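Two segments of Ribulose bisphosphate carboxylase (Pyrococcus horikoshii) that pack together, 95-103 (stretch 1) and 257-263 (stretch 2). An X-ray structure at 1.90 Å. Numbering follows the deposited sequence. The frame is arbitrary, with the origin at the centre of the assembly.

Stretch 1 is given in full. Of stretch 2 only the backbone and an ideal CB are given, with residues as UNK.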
# COMPACT_ATOMS: atom_id res chain seq x y z
N GLU A 95 26.90 7.66 14.43
CA GLU A 95 27.50 6.44 13.89
C GLU A 95 26.73 5.95 12.69
O GLU A 95 25.49 6.01 12.65
CB GLU A 95 27.66 5.38 15.00
CG GLU A 95 28.81 5.77 15.94
CD GLU A 95 29.16 4.77 17.03
OE1 GLU A 95 28.43 3.71 17.22
OE2 GLU A 95 30.21 5.04 17.66
N GLY A 96 27.46 5.43 11.70
CA GLY A 96 26.92 5.05 10.42
C GLY A 96 26.82 6.23 9.45
O GLY A 96 26.57 6.01 8.28
N SER A 97 26.93 7.48 9.92
CA SER A 97 26.79 8.61 9.00
C SER A 97 28.14 9.22 8.61
O SER A 97 28.70 10.03 9.33
CB SER A 97 25.87 9.70 9.57
OG SER A 97 25.79 10.85 8.72
N LEU A 98 28.67 8.84 7.45
CA LEU A 98 29.94 9.41 6.98
C LEU A 98 29.73 10.82 6.60
O LEU A 98 30.61 11.66 6.79
CB LEU A 98 30.48 8.64 5.82
CG LEU A 98 31.86 9.19 5.36
CD1 LEU A 98 32.92 8.18 5.45
CD2 LEU A 98 31.71 9.71 3.98
N VAL A 99 28.52 11.12 6.12
CA VAL A 99 28.11 12.52 5.90
C VAL A 99 28.44 13.35 7.13
O VAL A 99 29.07 14.42 7.03
CB VAL A 99 26.58 12.63 5.54
CG1 VAL A 99 26.21 14.02 5.28
CG2 VAL A 99 26.19 11.74 4.28
N GLN A 100 28.01 12.89 8.28
CA GLN A 100 28.25 13.69 9.51
C GLN A 100 29.72 13.75 9.93
O GLN A 100 30.21 14.81 10.43
CB GLN A 100 27.35 13.22 10.70
CG GLN A 100 27.45 14.23 11.94
CD GLN A 100 28.50 13.85 12.98
OE1 GLN A 100 28.85 14.65 13.88
NE2 GLN A 100 29.00 12.64 12.89
N LEU A 101 30.44 12.64 9.79
CA LEU A 101 31.90 12.59 10.01
C LEU A 101 32.60 13.68 9.19
O LEU A 101 33.35 14.55 9.74
CB LEU A 101 32.45 11.20 9.65
CG LEU A 101 34.00 11.10 9.71
CD1 LEU A 101 34.49 11.49 11.08
CD2 LEU A 101 34.48 9.71 9.35
N PHE A 102 32.33 13.70 7.90
CA PHE A 102 32.95 14.66 6.99
C PHE A 102 32.49 16.09 7.24
O PHE A 102 33.26 17.01 7.04
CB PHE A 102 32.73 14.27 5.53
CG PHE A 102 33.81 13.37 5.00
CD1 PHE A 102 34.41 12.40 5.81
CD2 PHE A 102 34.30 13.55 3.71
CE1 PHE A 102 35.45 11.59 5.31
CE2 PHE A 102 35.30 12.73 3.22
CZ PHE A 102 35.88 11.75 4.04
N SER A 103 31.26 16.28 7.69
CA SER A 103 30.88 17.63 8.11
C SER A 103 31.76 18.15 9.27
O SER A 103 32.07 19.38 9.39
CB SER A 103 29.43 17.62 8.53
OG SER A 103 28.99 18.97 8.60
N UNK A 257 27.59 13.03 -4.52
CA UNK A 257 27.86 13.37 -3.13
C UNK A 257 27.61 12.19 -2.18
O UNK A 257 26.98 11.20 -2.53
CB UNK A 257 27.00 14.56 -2.71
N UNK A 258 28.13 12.35 -0.98
CA UNK A 258 28.14 11.31 0.05
C UNK A 258 26.76 10.86 0.52
O UNK A 258 26.56 9.66 0.78
CB UNK A 258 28.93 11.81 1.26
N UNK A 259 25.84 11.80 0.66
CA UNK A 259 24.49 11.53 1.13
C UNK A 259 23.77 10.58 0.20
O UNK A 259 23.18 9.55 0.64
CB UNK A 259 23.70 12.83 1.27
N UNK A 260 23.88 10.87 -1.08
CA UNK A 260 23.25 9.99 -2.07
C UNK A 260 23.95 8.67 -2.14
O UNK A 260 23.30 7.67 -2.27
CB UNK A 260 23.24 10.64 -3.45
N UNK A 261 25.29 8.66 -2.03
CA UNK A 261 26.06 7.41 -2.09
C UNK A 261 25.69 6.46 -0.96
O UNK A 261 25.49 5.28 -1.19
CB UNK A 261 27.56 7.71 -2.04
N UNK A 262 25.55 7.00 0.26
CA UNK A 262 25.26 6.14 1.40
C UNK A 262 23.91 5.50 1.19
O UNK A 262 23.72 4.30 1.43
CB UNK A 262 25.29 6.92 2.72
N UNK A 263 22.96 6.27 0.71
CA UNK A 263 21.66 5.66 0.47
C UNK A 263 21.69 4.66 -0.67
O UNK A 263 21.06 3.56 -0.60
CB UNK A 263 20.62 6.74 0.18

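Stretch 1 enters as a loop and turns helical at Leu 98. The helix of stretch 2 runs nearly antiparallel to it, at 154°, with the axes 9.9 Å apart at closest approach. The CA atoms of the two stretches are nearest at Val 99 and position 258, where the CA of Val 99 lies 6.0 Å from the CA of position 258.

Position 257 stands at the N-cap, right before the helix. Its phi is 104°, and a positive phi by itself favours glycine. An ideal CB here would find nothing of stretch 1 within 5.5 Å, so the neighbour sets no further demand. The residue is Gly 257.

Position 258 points its CB toward stretch 1. The ideal CB lies 4.1 Å from Val 99 CG2 and 4.4 Å from Leu 98 CD2. Phe 102 lies farther along, one turn on from Leu 98. The visible surface is apolar and extended, so a large hydrophobic side chain would suit: leucine, methionine, phenylalanine or tryptophan. The deposited residue is Trp 258, with chi1 in the m well. Its ring reaches along both side chains. Leu 98 CD2 sits over one face, 4.0 Å from the centroid of the six-membered ring, in a CH-pi contact. The Phe 102 ring meets it obliquely, with planes at 73°, and Phe 102 CD2 comes within 3.6 Å of Trp 258 NE1. Trp 258 has 78 Å² covered by stretch 1, the largest such area in its stretch.

Position 259 points sideways. Its ideal CB is 4.1 Å from Val 99 CG2, and that methyl is what stretch 1 offers here. A small residue such as alanine, serine or threonine would suit, though other side chains could lead off to the side. The residue is Ser 259. Its CA packs 3.6 Å from Val 99 CG2, while its hydroxyl is hydrogen-bonded elsewhere in the structure.

Positions 260 and 261 have nothing of stretch 1 within 5.5 Å of their ideal CB atoms. Position 260 points away. Stretch 1 leaves the choice open at both. They are Ala 260 and Leu 261, and neither touches it.

Position 262 points toward the start of the other helix. Leu 98 N and Val 99 N lie in its first turn, where no preceding helical carbonyl is available to them, and Gly 96 O is close by. A side chain with both a donor and an acceptor would suit best. Glutamine has both and the length to reach; glutamate could meet the NH groups but not the carbonyl. The residue is Gln 262. Its NE2 donates to Gly 96 O at 2.9 Å, nearly straight at 170°. Its OE1 accepts from Val 99 N at 3.3 Å, and from Leu 98 N at 2.9 Å in a weak bond bent to 130°. One amide thus ties the loop and the helix start to stretch 2.

Position 263 is out of reach of stretch 1, which sets no preference. It is Tyr 263, whose OH is hydrogen-bonded elsewhere in the structure.

Stretch 2, residues 257-263: GWSALQY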
# COMPACT_ATOMS: atom_id res chain seq x y z
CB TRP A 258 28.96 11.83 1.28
CG TRP A 258 30.40 12.03 1.01
CD1 TRP A 258 31.10 13.20 1.17
CD2 TRP A 258 31.32 11.08 0.51
NE1 TRP A 258 32.39 13.02 0.75
CE2 TRP A 258 32.56 11.71 0.38
CE3 TRP A 258 31.23 9.72 0.18
CZ2 TRP A 258 33.67 11.07 -0.10
CZ3 TRP A 258 32.34 9.08 -0.25
CH2 TRP A 258 33.55 9.75 -0.41
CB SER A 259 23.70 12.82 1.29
OG SER A 259 22.38 12.51 1.69
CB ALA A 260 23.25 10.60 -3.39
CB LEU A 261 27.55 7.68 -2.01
CG LEU A 261 28.53 6.77 -2.72
CD1 LEU A 261 29.87 6.64 -2.04
CD2 LEU A 261 28.04 5.44 -3.29
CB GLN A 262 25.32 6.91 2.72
CG GLN A 262 26.68 7.26 3.17
CD GLN A 262 26.76 7.36 4.68
OE1 GLN A 262 26.88 8.45 5.22
NE2 GLN A 262 26.66 6.25 5.36
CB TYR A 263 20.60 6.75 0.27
CG TYR A 263 19.27 6.17 -0.15
CD1 TYR A 263 18.53 5.38 0.76
CD2 TYR A 263 18.78 6.33 -1.42
CE1 TYR A 263 17.32 4.82 0.41
CE2 TYR A 263 17.56 5.76 -1.78
CZ TYR A 263 16.84 5.00 -0.85
OH TYR A 263 15.64 4.45 -1.19
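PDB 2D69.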